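Local coordinates for uncharacterized protein (Bacillus thuringiensis serovar kurstaki, PDB 4XE7) that is a bacterial actin-like ParM protein that probably assembles into cytoskeletal filaments, as its ParM relatives do in plasmid segregation, at residues Y267-L272 with K298-F303; K273-R278 with E334-I339; Q305-P310 with F325-G330. All coordinates share one frame; numbering follows the deposited sequence.

Interaction 1: Y267-L272 with K298-F303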
ATOM      1  N   TYR A 267       8.033  20.020   3.954  1.00 18.73           N
ATOM      2  CA  TYR A 267       8.849  20.413   2.794  1.00 19.02           C
ATOM      3  C   TYR A 267       7.958  20.738   1.609  1.00 19.12           C
ATOM      4  O   TYR A 267       8.196  21.699   0.864  1.00 19.17           O
ATOM      5  CB  TYR A 267       9.862  19.312   2.421  1.00 13.30           C
ATOM      6  CG  TYR A 267      10.845  19.039   3.538  1.00 17.71           C
ATOM      7  CD1 TYR A 267      12.094  19.669   3.568  1.00 28.35           C
ATOM      8  CD2 TYR A 267      10.508  18.185   4.604  1.00 14.44           C
ATOM      9  CE1 TYR A 267      12.990  19.431   4.624  1.00 28.21           C
ATOM     10  CE2 TYR A 267      11.376  17.955   5.651  1.00 17.27           C
ATOM     11  CZ  TYR A 267      12.624  18.574   5.655  1.00 22.16           C
ATOM     12  OH  TYR A 267      13.488  18.335   6.701  1.00 24.50           O
ATOM     13  N   ILE A 268       6.930  19.924   1.440  1.00 25.03           N
ATOM     14  CA  ILE A 268       5.940  20.135   0.391  1.00 25.10           C
ATOM     15  C   ILE A 268       5.142  21.423   0.648  1.00 20.72           C
ATOM     16  O   ILE A 268       4.899  22.204  -0.280  1.00 19.53           O
ATOM     17  CB  ILE A 268       5.010  18.900   0.280  1.00 23.92           C
ATOM     18  CG1 ILE A 268       5.814  17.737  -0.334  1.00 25.44           C
ATOM     19  CG2 ILE A 268       3.726  19.247  -0.509  1.00 18.35           C
ATOM     20  CD1 ILE A 268       5.215  16.331  -0.129  1.00 19.67           C
ATOM     21  N   ASP A 269       4.787  21.671   1.909  1.00 13.70           N
ATOM     22  CA  ASP A 269       4.030  22.880   2.229  1.00 16.87           C
ATOM     23  C   ASP A 269       4.814  24.109   1.834  1.00 17.00           C
ATOM     24  O   ASP A 269       4.251  25.054   1.260  1.00 16.14           O
ATOM     25  CB  ASP A 269       3.665  22.949   3.709  1.00 18.23           C
ATOM     26  CG  ASP A 269       2.699  21.845   4.114  1.00 22.84           C
ATOM     27  OD1 ASP A 269       2.053  21.281   3.211  1.00 32.60           O
ATOM     28  OD2 ASP A 269       2.582  21.553   5.318  1.00 30.47           O
ATOM     29  N   GLU A 270       6.112  24.088   2.120  1.00 20.10           N
ATOM     30  CA  GLU A 270       6.969  25.222   1.798  1.00 24.41           C
ATOM     31  C   GLU A 270       7.071  25.412   0.294  1.00 23.59           C
ATOM     32  O   GLU A 270       7.028  26.553  -0.202  1.00 17.80           O
ATOM     33  CB  GLU A 270       8.357  25.037   2.403  1.00 30.68           C
ATOM     34  CG  GLU A 270       9.269  26.224   2.214  1.00 41.06           C
ATOM     35  CD  GLU A 270      10.547  26.105   3.025  1.00 58.72           C
ATOM     36  OE1 GLU A 270      10.881  24.978   3.457  1.00 58.78           O
ATOM     37  OE2 GLU A 270      11.210  27.143   3.234  1.00 70.26           O
ATOM     38  N   ILE A 271       7.213  24.302  -0.430  1.00 22.21           N
ATOM     39  CA  ILE A 271       7.210  24.345  -1.896  1.00 24.78           C
ATOM     40  C   ILE A 271       5.901  24.943  -2.430  1.00 23.88           C
ATOM     41  O   ILE A 271       5.915  25.819  -3.298  1.00 19.95           O
ATOM     42  CB  ILE A 271       7.421  22.938  -2.507  1.00 19.09           C
ATOM     43  CG1 ILE A 271       8.888  22.525  -2.378  1.00 24.27           C
ATOM     44  CG2 ILE A 271       7.018  22.902  -3.986  1.00 13.93           C
ATOM     45  CD1 ILE A 271       9.099  21.035  -2.512  1.00 22.99           C
ATOM     46  N   LEU A 272       4.770  24.472  -1.919  1.00 22.09           N
ATOM     47  CA  LEU A 272       3.475  24.978  -2.393  1.00 17.76           C
ATOM     48  C   LEU A 272       3.372  26.477  -2.175  1.00 20.27           C
ATOM     49  O   LEU A 272       2.882  27.205  -3.050  1.00 18.70           O
ATOM     50  CB  LEU A 272       2.321  24.241  -1.697  1.00 14.79           C
ATOM     51  CG  LEU A 272       2.318  22.788  -2.197  1.00 13.85           C
ATOM     52  CD1 LEU A 272       1.349  21.944  -1.425  1.00 14.85           C
ATOM     53  CD2 LEU A 272       1.995  22.736  -3.678  1.00 21.78           C
ATOM     54  N   LYS A 298      -4.594  21.435  -4.785  1.00 31.17           N
ATOM     55  CA  LYS A 298      -5.622  21.193  -3.778  1.00 36.57           C
ATOM     56  C   LYS A 298      -5.052  20.707  -2.456  1.00 27.33           C
ATOM     57  O   LYS A 298      -5.424  21.189  -1.384  1.00 28.23           O
ATOM     58  CB  LYS A 298      -6.618  20.152  -4.296  1.00 51.12           C
ATOM     59  CG  LYS A 298      -7.748  20.707  -5.150  1.00 54.70           C
ATOM     60  CD  LYS A 298      -8.118  22.132  -4.758  1.00 62.33           C
ATOM     61  CE  LYS A 298      -9.604  22.221  -4.389  1.00 67.40           C
ATOM     62  NZ  LYS A 298     -10.505  21.677  -5.454  1.00 63.76           N
ATOM     63  N   THR A 299      -4.162  19.730  -2.549  1.00 22.08           N
ATOM     64  CA  THR A 299      -3.624  19.027  -1.391  1.00 26.54           C
ATOM     65  C   THR A 299      -2.180  18.672  -1.700  1.00 20.51           C
ATOM     66  O   THR A 299      -1.739  18.849  -2.846  1.00 23.98           O
ATOM     67  CB  THR A 299      -4.394  17.727  -1.082  1.00 32.66           C
ATOM     68  OG1 THR A 299      -4.231  16.822  -2.184  1.00 35.15           O
ATOM     69  CG2 THR A 299      -5.882  17.988  -0.845  1.00 31.03           C
ATOM     70  N   ARG A 300      -1.460  18.146  -0.714  1.00 27.25           N
ATOM     71  CA  ARG A 300      -0.100  17.665  -0.942  1.00 28.90           C
ATOM     72  C   ARG A 300      -0.119  16.492  -1.906  1.00 33.15           C
ATOM     73  O   ARG A 300       0.815  16.300  -2.690  1.00 22.64           O
ATOM     74  CB  ARG A 300       0.572  17.241   0.362  1.00 25.73           C
ATOM     75  CG  ARG A 300       0.534  18.291   1.458  1.00 29.86           C
ATOM     76  CD  ARG A 300       1.189  17.755   2.725  1.00 25.23           C
ATOM     77  NE  ARG A 300       1.189  18.740   3.801  1.00 27.87           N
ATOM     78  CZ  ARG A 300       0.581  18.571   4.972  1.00 29.97           C
ATOM     79  NH1 ARG A 300      -0.069  17.444   5.230  1.00 23.79           N
ATOM     80  NH2 ARG A 300       0.637  19.525   5.893  1.00 27.40           N
ATOM     81  N   GLU A 301      -1.195  15.714  -1.846  1.00 27.37           N
ATOM     82  CA  GLU A 301      -1.305  14.493  -2.634  1.00 29.86           C
ATOM     83  C   GLU A 301      -1.522  14.849  -4.101  1.00 24.33           C
ATOM     84  O   GLU A 301      -0.974  14.219  -4.999  1.00 29.63           O
ATOM     85  CB  GLU A 301      -2.445  13.613  -2.104  1.00 37.81           C
ATOM     86  CG  GLU A 301      -2.216  13.023  -0.702  1.00 50.33           C
ATOM     87  CD  GLU A 301      -2.172  14.067   0.419  1.00 54.53           C
ATOM     88  OE1 GLU A 301      -2.919  15.073   0.367  1.00 48.48           O
ATOM     89  OE2 GLU A 301      -1.375  13.878   1.359  1.00 57.09           O
ATOM     90  N   ASP A 302      -2.334  15.870  -4.332  1.00 22.41           N
ATOM     91  CA  ASP A 302      -2.533  16.451  -5.653  1.00 26.31           C
ATOM     92  C   ASP A 302      -1.199  16.915  -6.300  1.00 32.26           C
ATOM     93  O   ASP A 302      -0.878  16.616  -7.464  1.00 21.07           O
ATOM     94  CB  ASP A 302      -3.505  17.622  -5.508  1.00 38.09           C
ATOM     95  CG  ASP A 302      -4.075  18.073  -6.817  1.00 47.33           C
ATOM     96  OD1 ASP A 302      -4.358  17.198  -7.661  1.00 56.53           O
ATOM     97  OD2 ASP A 302      -4.238  19.307  -6.997  1.00 42.11           O
ATOM     98  N   PHE A 303      -0.420  17.653  -5.527  1.00 32.45           N
ATOM     99  CA  PHE A 303       0.902  18.088  -5.963  1.00 24.21           C
ATOM    100  C   PHE A 303       1.836  16.880  -6.238  1.00 26.14           C
ATOM    101  O   PHE A 303       2.533  16.856  -7.252  1.00 23.19           O
ATOM    102  CB  PHE A 303       1.474  19.042  -4.903  1.00 25.05           C
ATOM    103  CG  PHE A 303       2.964  19.218  -4.967  1.00 26.83           C
ATOM    104  CD1 PHE A 303       3.520  20.206  -5.761  1.00 22.77           C
ATOM    105  CD2 PHE A 303       3.804  18.418  -4.205  1.00 31.39           C
ATOM    106  CE1 PHE A 303       4.904  20.384  -5.807  1.00 20.65           C
ATOM    107  CE2 PHE A 303       5.194  18.588  -4.240  1.00 29.67           C
ATOM    108  CZ  PHE A 303       5.736  19.571  -5.049  1.00 28.43           C
TER
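F303 has its CG anti to the backbone N (chi1 161°), and the ring beyond it packs on helix 265-279. R300 reaches the same helix by a chain extended from CG to NE. Three side chains of 267-272 gather round the F303 ring. L272 CD2 lies 3.6 Å from F303 CD1. I271 CG2 meets F303 CZ at 3.7 Å, its side chain crossing the phenylalanine at about a right angle. I268 CG2 sits 3.8 Å from F303 CD2 and also touches R300 CB. The apolar packing thus runs directly into the polar part of the contact.

There R300 grips D269 side-on. R300 NE gives a hydrogen bond of 2.7 Å to D269 OD1, and R300 NH2 gives one of 2.9 Å to D269 OD2. Both oxygens are met on the syn side, close to the guanidinium plane. The two flat groups are still turned 32° against each other.

T299 is the N-cap of helix 300-317. T299 OG1 accepts from D302 N at 3.0 Å. I271 also touches V340 of helix 337-362 and F376 of helix 372-376.

The chemistry is of two kinds. Apolar packing meets the buried F303 ring, while a paired salt bridge between partly exposed residues holds the R300 guanidinium at both NE and NH2 and so limits its rotation.

Interaction 2: K273-R278 with E334-I339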
ATOM      1  N   LYS A 273       3.849  26.943  -1.022  1.00 19.39           N
ATOM      2  CA  LYS A 273       3.835  28.378  -0.736  1.00 23.09           C
ATOM      3  C   LYS A 273       4.667  29.180  -1.727  1.00 18.66           C
ATOM      4  O   LYS A 273       4.210  30.217  -2.246  1.00 19.38           O
ATOM      5  CB  LYS A 273       4.341  28.664   0.683  1.00 24.44           C
ATOM      6  CG  LYS A 273       4.768  30.126   0.854  1.00 30.13           C
ATOM      7  CD  LYS A 273       4.993  30.495   2.318  1.00 51.37           C
ATOM      8  CE  LYS A 273       6.468  30.623   2.642  1.00 62.22           C
ATOM      9  NZ  LYS A 273       7.161  29.308   2.563  1.00 72.84           N
ATOM     10  N   ASN A 274       5.900  28.718  -1.966  1.00 22.84           N
ATOM     11  CA  ASN A 274       6.803  29.346  -2.932  1.00 17.90           C
ATOM     12  C   ASN A 274       6.277  29.295  -4.359  1.00 22.44           C
ATOM     13  O   ASN A 274       6.525  30.213  -5.145  1.00 21.02           O
ATOM     14  CB  ASN A 274       8.193  28.689  -2.897  1.00 17.03           C
ATOM     15  CG  ASN A 274       8.931  28.965  -1.611  1.00 24.91           C
ATOM     16  OD1 ASN A 274       8.724  30.003  -0.992  1.00 19.87           O
ATOM     17  ND2 ASN A 274       9.786  28.035  -1.194  1.00 24.19           N
ATOM     18  N   ILE A 275       5.583  28.211  -4.713  1.00 19.72           N
ATOM     19  CA  ILE A 275       4.980  28.113  -6.045  1.00 17.81           C
ATOM     20  C   ILE A 275       3.930  29.213  -6.255  1.00 26.18           C
ATOM     21  O   ILE A 275       3.895  29.876  -7.301  1.00 18.57           O
ATOM     22  CB  ILE A 275       4.347  26.716  -6.292  1.00 17.19           C
ATOM     23  CG1 ILE A 275       5.463  25.703  -6.572  1.00 19.18           C
ATOM     24  CG2 ILE A 275       3.355  26.758  -7.480  1.00 17.83           C
ATOM     25  CD1 ILE A 275       4.999  24.309  -6.831  1.00 16.66           C
ATOM     26  N   LYS A 276       3.078  29.412  -5.258  1.00 23.11           N
ATOM     27  CA  LYS A 276       2.102  30.483  -5.343  1.00 28.64           C
ATOM     28  C   LYS A 276       2.798  31.839  -5.433  1.00 28.43           C
ATOM     29  O   LYS A 276       2.426  32.695  -6.241  1.00 22.03           O
ATOM     30  CB  LYS A 276       1.161  30.471  -4.152  1.00 15.25           C
ATOM     31  CG  LYS A 276       0.282  31.711  -4.171  1.00 26.69           C
ATOM     32  CD  LYS A 276      -1.011  31.564  -3.425  1.00 23.52           C
ATOM     33  CE  LYS A 276      -1.772  32.890  -3.492  1.00 28.46           C
ATOM     34  NZ  LYS A 276      -3.079  32.789  -2.818  1.00 26.91           N
ATOM     35  N   GLU A 277       3.813  32.022  -4.597  1.00 22.95           N
ATOM     36  CA  GLU A 277       4.533  33.280  -4.547  1.00 24.84           C
ATOM     37  C   GLU A 277       5.072  33.625  -5.931  1.00 25.10           C
ATOM     38  O   GLU A 277       5.035  34.780  -6.363  1.00 21.36           O
ATOM     39  CB  GLU A 277       5.658  33.183  -3.512  1.00 40.36           C
ATOM     40  CG  GLU A 277       6.467  34.445  -3.304  1.00 60.48           C
ATOM     41  CD  GLU A 277       7.494  34.293  -2.184  1.00 63.52           C
ATOM     42  OE1 GLU A 277       7.452  33.267  -1.468  1.00 54.03           O
ATOM     43  OE2 GLU A 277       8.339  35.201  -2.026  1.00 68.25           O
ATOM     44  N   ARG A 278       5.530  32.606  -6.651  1.00 20.92           N
ATOM     45  CA  ARG A 278       6.077  32.826  -7.984  1.00 22.60           C
ATOM     46  C   ARG A 278       5.035  33.132  -9.048  1.00 20.31           C
ATOM     47  O   ARG A 278       5.260  33.993  -9.887  1.00 24.13           O
ATOM     48  CB  ARG A 278       6.907  31.633  -8.406  1.00 32.85           C
ATOM     49  CG  ARG A 278       8.340  31.891  -8.062  1.00 52.67           C
ATOM     50  CD  ARG A 278       9.085  32.525  -9.209  1.00 45.58           C
ATOM     51  NE  ARG A 278       9.484  31.459 -10.095  1.00 44.26           N
ATOM     52  CZ  ARG A 278      10.468  30.618  -9.818  1.00 27.44           C
ATOM     53  NH1 ARG A 278      11.167  30.763  -8.700  1.00 27.74           N
ATOM     54  NH2 ARG A 278      10.759  29.647 -10.668  1.00 30.26           N
ATOM     55  N   GLU A 334       4.020  28.073 -15.403  1.00 24.33           N
ATOM     56  CA  GLU A 334       5.247  28.575 -14.809  1.00 26.38           C
ATOM     57  C   GLU A 334       6.232  27.427 -14.594  1.00 28.33           C
ATOM     58  O   GLU A 334       5.872  26.335 -14.117  1.00 24.25           O
ATOM     59  CB  GLU A 334       4.970  29.296 -13.477  1.00 18.88           C
ATOM     60  CG  GLU A 334       4.382  30.700 -13.633  1.00 25.11           C
ATOM     61  CD  GLU A 334       5.416  31.767 -14.026  1.00 33.69           C
ATOM     62  OE1 GLU A 334       6.637  31.481 -14.006  1.00 35.32           O
ATOM     63  OE2 GLU A 334       4.998  32.899 -14.356  1.00 34.28           O
ATOM     64  N   ASN A 335       7.479  27.673 -14.965  1.00 26.02           N
ATOM     65  CA  ASN A 335       8.559  26.744 -14.650  1.00 23.23           C
ATOM     66  C   ASN A 335       8.988  26.948 -13.202  1.00 21.01           C
ATOM     67  O   ASN A 335       9.526  28.006 -12.841  1.00 20.26           O
ATOM     68  CB  ASN A 335       9.739  26.944 -15.608  1.00 27.80           C
ATOM     69  CG  ASN A 335      10.784  25.839 -15.486  1.00 28.29           C
ATOM     70  OD1 ASN A 335      10.814  25.100 -14.499  1.00 30.06           O
ATOM     71  ND2 ASN A 335      11.644  25.724 -16.494  1.00 25.95           N
ATOM     72  N   VAL A 336       8.745  25.943 -12.369  1.00 20.83           N
ATOM     73  CA  VAL A 336       9.031  26.053 -10.943  1.00 21.14           C
ATOM     74  C   VAL A 336      10.044  25.002 -10.500  1.00 19.25           C
ATOM     75  O   VAL A 336      10.097  24.627  -9.329  1.00 21.60           O
ATOM     76  CB  VAL A 336       7.737  25.925 -10.102  1.00 20.81           C
ATOM     77  CG1 VAL A 336       6.765  27.016 -10.490  1.00 21.70           C
ATOM     78  CG2 VAL A 336       7.103  24.550 -10.292  1.00 21.06           C
ATOM     79  N   THR A 337      10.845  24.543 -11.454  1.00 21.34           N
ATOM     80  CA  THR A 337      11.843  23.495 -11.223  1.00 15.94           C
ATOM     81  C   THR A 337      12.762  23.837 -10.040  1.00 18.51           C
ATOM     82  O   THR A 337      12.994  23.002  -9.149  1.00 20.40           O
ATOM     83  CB  THR A 337      12.692  23.267 -12.506  1.00 17.35           C
ATOM     84  OG1 THR A 337      11.837  22.843 -13.572  1.00 22.13           O
ATOM     85  CG2 THR A 337      13.764  22.207 -12.274  1.00 21.18           C
ATOM     86  N   ASP A 338      13.261  25.075 -10.021  1.00 23.29           N
ATOM     87  CA  ASP A 338      14.087  25.558  -8.905  1.00 22.76           C
ATOM     88  C   ASP A 338      13.395  25.457  -7.547  1.00 22.00           C
ATOM     89  O   ASP A 338      14.015  25.076  -6.555  1.00 23.60           O
ATOM     90  CB  ASP A 338      14.526  27.012  -9.133  1.00 21.80           C
ATOM     91  CG  ASP A 338      13.360  28.010  -9.084  1.00 28.01           C
ATOM     92  OD1 ASP A 338      13.392  28.923  -8.220  1.00 24.86           O
ATOM     93  OD2 ASP A 338      12.417  27.890  -9.913  1.00 28.96           O
ATOM     94  N   ILE A 339      12.125  25.833  -7.483  1.00 21.18           N
ATOM     95  CA  ILE A 339      11.389  25.792  -6.220  1.00 20.46           C
ATOM     96  C   ILE A 339      11.186  24.362  -5.712  1.00 21.14           C
ATOM     97  O   ILE A 339      11.389  24.076  -4.529  1.00 20.31           O
ATOM     98  CB  ILE A 339      10.030  26.487  -6.384  1.00 25.39           C
ATOM     99  CG1 ILE A 339      10.247  27.981  -6.637  1.00 23.62           C
ATOM    100  CG2 ILE A 339       9.139  26.248  -5.184  1.00 21.33           C
ATOM    101  CD1 ILE A 339       9.005  28.707  -7.130  1.00 17.93           C
TER
HETATM  102  O   HOH W   1      11.094  25.794  -2.203  1.00 21.66           O
HETATM  103  O   HOH W   2       9.147  30.576 -12.904  1.00 41.04           O
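R278 grips the junction where a beta-hairpin strand, 332-335, passes into helix 337-362. An Asx turn shapes this junction: N335 OD1 accepts from T337 N and also from T337 OG1. V336 is the N-cap residue, and D338 stands in the first turn.

R278 and D338 meet tip to tip in an end-on salt bridge. R278 NH1 bonds to D338 OD1 at 2.9 Å, nearly straight, and R278 NH2 bonds to D338 OD2 at 2.5 Å. Guanidinium and carboxylate are nearly coplanar, 13° apart. R278 NH2 also donates to N335 O at 3.0 Å. A water takes a further bond from R278 NH2 and donates to N335 O and E334 OE1.

I339 CD1 lies over one guanidinium face, 3.4 Å from R278 NH1 and offset toward the rim. I339 CG2 packs on N274 CB at 3.5 Å. A second water joins N274 ND2 to I339 O.

I275 CD1 lies 4.1 Å from V336 CG2, and the two side chains cross at about a right angle. Helix 265-279 lies against both the end of strand 332-335 and the start of helix 337-362, with strand 326-329 as the hairpin's other arm.

Interaction 3: Q305-P310 with F325-G330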
ATOM      1  N   GLN A 305       0.901  13.685  -7.021  1.00 22.28           N
ATOM      2  CA  GLN A 305       0.423  12.877  -8.146  1.00 25.22           C
ATOM      3  C   GLN A 305       0.540  13.599  -9.490  1.00 25.70           C
ATOM      4  O   GLN A 305       0.947  12.990 -10.479  1.00 29.62           O
ATOM      5  CB  GLN A 305      -1.032  12.441  -7.932  1.00 28.19           C
ATOM      6  CG  GLN A 305      -1.247  11.524  -6.723  1.00 44.74           C
ATOM      7  CD  GLN A 305      -0.287  10.335  -6.685  1.00 60.18           C
ATOM      8  OE1 GLN A 305       0.428  10.123  -5.699  1.00 59.90           O
ATOM      9  NE2 GLN A 305      -0.272   9.552  -7.759  1.00 68.10           N
ATOM     10  N   ARG A 306       0.174  14.881  -9.538  1.00 23.04           N
ATOM     11  CA  ARG A 306       0.140  15.606 -10.820  1.00 23.53           C
ATOM     12  C   ARG A 306       1.490  16.190 -11.255  1.00 27.98           C
ATOM     13  O   ARG A 306       1.862  16.098 -12.427  1.00 27.69           O
ATOM     14  CB  ARG A 306      -0.894  16.741 -10.770  1.00 26.43           C
ATOM     15  CG  ARG A 306      -2.307  16.307 -11.104  1.00 28.37           C
ATOM     16  CD  ARG A 306      -3.312  17.282 -10.542  1.00 34.84           C
ATOM     17  NE  ARG A 306      -3.208  18.576 -11.190  1.00 50.19           N
ATOM     18  CZ  ARG A 306      -3.262  19.736 -10.551  1.00 50.82           C
ATOM     19  NH1 ARG A 306      -3.427  19.768  -9.238  1.00 40.00           N
ATOM     20  NH2 ARG A 306      -3.157  20.864 -11.231  1.00 58.93           N
ATOM     21  N   LEU A 307       2.204  16.814 -10.323  1.00 27.00           N
ATOM     22  CA  LEU A 307       3.451  17.488 -10.664  1.00 21.48           C
ATOM     23  C   LEU A 307       4.686  16.605 -10.494  1.00 23.36           C
ATOM     24  O   LEU A 307       5.488  16.477 -11.427  1.00 28.01           O
ATOM     25  CB  LEU A 307       3.629  18.760  -9.821  1.00 28.05           C
ATOM     26  CG  LEU A 307       4.851  19.625 -10.186  1.00 29.94           C
ATOM     27  CD1 LEU A 307       4.761  20.110 -11.633  1.00 23.04           C
ATOM     28  CD2 LEU A 307       5.003  20.818  -9.250  1.00 21.34           C
ATOM     29  N   VAL A 308       4.849  16.000  -9.314  1.00 13.77           N
ATOM     30  CA  VAL A 308       6.120  15.348  -8.975  1.00 20.92           C
ATOM     31  C   VAL A 308       6.319  13.976  -9.618  1.00 22.80           C
ATOM     32  O   VAL A 308       7.373  13.720 -10.209  1.00 22.28           O
ATOM     33  CB  VAL A 308       6.268  15.194  -7.452  1.00 27.14           C
ATOM     34  CG1 VAL A 308       7.413  14.210  -7.090  1.00 12.82           C
ATOM     35  CG2 VAL A 308       6.468  16.564  -6.798  1.00 28.21           C
ATOM     36  N   MET A 309       5.315  13.105  -9.500  1.00 24.92           N
ATOM     37  CA  MET A 309       5.459  11.695  -9.879  1.00 22.66           C
ATOM     38  C   MET A 309       5.837  11.476 -11.348  1.00 26.05           C
ATOM     39  O   MET A 309       6.691  10.642 -11.615  1.00 22.89           O
ATOM     40  CB  MET A 309       4.179  10.899  -9.564  1.00 22.12           C
ATOM     41  CG  MET A 309       4.123  10.307  -8.160  1.00 29.74           C
ATOM     42  SD  MET A 309       5.654   9.466  -7.647  1.00 41.29           S
ATOM     43  CE  MET A 309       6.048  10.457  -6.221  1.00 61.56           C
ATOM     44  N   PRO A 310       5.202  12.196 -12.301  1.00 28.66           N
ATOM     45  CA  PRO A 310       5.631  11.973 -13.689  1.00 31.86           C
ATOM     46  C   PRO A 310       7.119  12.239 -13.910  1.00 25.83           C
ATOM     47  O   PRO A 310       7.781  11.467 -14.598  1.00 29.38           O
ATOM     48  CB  PRO A 310       4.770  12.970 -14.486  1.00 34.88           C
ATOM     49  CG  PRO A 310       3.516  13.089 -13.668  1.00 28.87           C
ATOM     50  CD  PRO A 310       4.013  13.072 -12.239  1.00 26.23           C
ATOM     51  N   PHE A 325       9.812  20.781 -13.665  1.00 26.56           N
ATOM     52  CA  PHE A 325       8.511  20.851 -13.015  1.00 22.55           C
ATOM     53  C   PHE A 325       7.761  22.107 -13.489  1.00 23.88           C
ATOM     54  O   PHE A 325       8.111  23.248 -13.155  1.00 28.00           O
ATOM     55  CB  PHE A 325       8.666  20.813 -11.505  1.00 15.91           C
ATOM     56  CG  PHE A 325       9.384  19.592 -11.023  1.00 22.60           C
ATOM     57  CD1 PHE A 325       8.692  18.413 -10.772  1.00 23.85           C
ATOM     58  CD2 PHE A 325      10.763  19.600 -10.878  1.00 20.15           C
ATOM     59  CE1 PHE A 325       9.360  17.279 -10.353  1.00 20.72           C
ATOM     60  CE2 PHE A 325      11.441  18.457 -10.444  1.00 24.68           C
ATOM     61  CZ  PHE A 325      10.746  17.304 -10.183  1.00 22.55           C
ATOM     62  N   SER A 326       6.741  21.874 -14.297  1.00 17.47           N
ATOM     63  CA  SER A 326       5.970  22.950 -14.893  1.00 23.20           C
ATOM     64  C   SER A 326       4.539  22.885 -14.411  1.00 26.31           C
ATOM     65  O   SER A 326       3.851  21.885 -14.610  1.00 29.03           O
ATOM     66  CB  SER A 326       6.026  22.873 -16.417  1.00 26.03           C
ATOM     67  OG  SER A 326       4.935  23.559 -16.997  1.00 39.51           O
ATOM     68  N   VAL A 327       4.098  23.955 -13.766  1.00 22.08           N
ATOM     69  CA  VAL A 327       2.756  24.018 -13.205  1.00 24.88           C
ATOM     70  C   VAL A 327       1.847  24.838 -14.105  1.00 28.99           C
ATOM     71  O   VAL A 327       2.249  25.902 -14.585  1.00 23.65           O
ATOM     72  CB  VAL A 327       2.788  24.635 -11.799  1.00 25.76           C
ATOM     73  CG1 VAL A 327       1.386  24.870 -11.278  1.00 22.67           C
ATOM     74  CG2 VAL A 327       3.594  23.746 -10.857  1.00 23.12           C
ATOM     75  N   LYS A 328       0.636  24.338 -14.361  1.00 16.15           N
ATOM     76  CA  LYS A 328      -0.354  25.130 -15.072  1.00 22.17           C
ATOM     77  C   LYS A 328      -1.440  25.536 -14.089  1.00 25.60           C
ATOM     78  O   LYS A 328      -2.056  24.685 -13.455  1.00 30.83           O
ATOM     79  CB  LYS A 328      -0.959  24.361 -16.249  1.00 32.75           C
ATOM     80  CG  LYS A 328      -1.723  25.266 -17.209  1.00 46.30           C
ATOM     81  CD  LYS A 328      -2.363  24.510 -18.377  1.00 63.42           C
ATOM     82  CE  LYS A 328      -3.754  23.976 -18.031  1.00 70.36           C
ATOM     83  NZ  LYS A 328      -4.505  23.498 -19.233  1.00 71.63           N
ATOM     84  N   TRP A 329      -1.633  26.841 -13.938  1.00 28.62           N
ATOM     85  CA  TRP A 329      -2.688  27.389 -13.099  1.00 32.51           C
ATOM     86  C   TRP A 329      -3.658  28.135 -14.024  1.00 25.25           C
ATOM     87  O   TRP A 329      -3.361  29.229 -14.525  1.00 22.60           O
ATOM     88  CB  TRP A 329      -2.104  28.307 -12.015  1.00 27.62           C
ATOM     89  CG  TRP A 329      -3.075  28.681 -10.941  1.00 23.08           C
ATOM     90  CD1 TRP A 329      -4.342  28.208 -10.782  1.00 23.86           C
ATOM     91  CD2 TRP A 329      -2.856  29.610  -9.875  1.00 26.58           C
ATOM     92  NE1 TRP A 329      -4.928  28.776  -9.676  1.00 16.73           N
ATOM     93  CE2 TRP A 329      -4.043  29.651  -9.110  1.00 22.33           C
ATOM     94  CE3 TRP A 329      -1.776  30.415  -9.492  1.00 24.11           C
ATOM     95  CZ2 TRP A 329      -4.178  30.466  -7.979  1.00 30.44           C
ATOM     96  CZ3 TRP A 329      -1.919  31.237  -8.376  1.00 25.13           C
ATOM     97  CH2 TRP A 329      -3.109  31.247  -7.631  1.00 28.05           C
ATOM     98  N   GLY A 330      -4.808  27.523 -14.283  1.00 35.74           N
ATOM     99  CA  GLY A 330      -5.670  28.006 -15.347  1.00 36.39           C
ATOM    100  C   GLY A 330      -4.846  27.952 -16.618  1.00 30.13           C
ATOM    101  O   GLY A 330      -4.156  26.965 -16.852  1.00 31.81           O
TER
HETATM  102  O   HOH W   3      -3.313  22.501 -13.904  1.00 39.12           O
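L307 and F325 cross at about a right angle where helix 300-317 packs against a beta-hairpin. The hairpin is formed by strands 326-329 and 332-335, and F325 lies just before its first strand. The F325 ring turns its edge to the helix backbone. F325 CD1 is 3.8 Å from L307 O, and F325 CE1 is 4.0 Å from V308 CA. Neither helix atom lies over the ring face.

The L307 side chain points toward the strand. Its CG is anti to the backbone N (chi1 -175°), and its two methyls divide the work. L307 CD1 rests against the strand backbone, 3.6 Å from S326 O, and also lies 4.0 Å from F325 CB. L307 CD2 meets V327 CG2 at 3.6 Å. L307 and V327 also cross at about a right angle. The leucine fork touches both the V327 side chain and the S326 carbonyl.

The helix is irregular here. It makes a wider pi-type turn at 305-308, and it kinks at P310, whose N makes no bond to the preceding turn.

No direct hydrogen bond joins the two segments, and the contact is buried packing. Helix 337-362 extends it: V340 touches L307, M341 touches F325, and M344 touches both V308 and F325. A water also bridges the segments: it donates to K328 O at 2.6 Å and accepts a weak bond from R306 NH2 at 3.1 Å.

Overall arrangement
Helix 265-279 comes first along the chain and serves two contacts. Its 267-272 part meets the start of helix 300-317 in interaction 1, closing a largely helical loop. Its next turns, 273-278, meet 334-339 in interaction 2, so these two contacts cross along the chain. They touch where F303 packs on I275 and I271 on I339. Interaction 3 follows interaction 1 in series and lies nested within the loop of interaction 2. A probable hydrogen bond from V308 N to F303 O connects interactions 1 and 3, and hairpin pairing of V336 with F325 connects 2 and 3. Together they tie helices 265-279, 300-317 and 337-362 to the small two-stranded sheet.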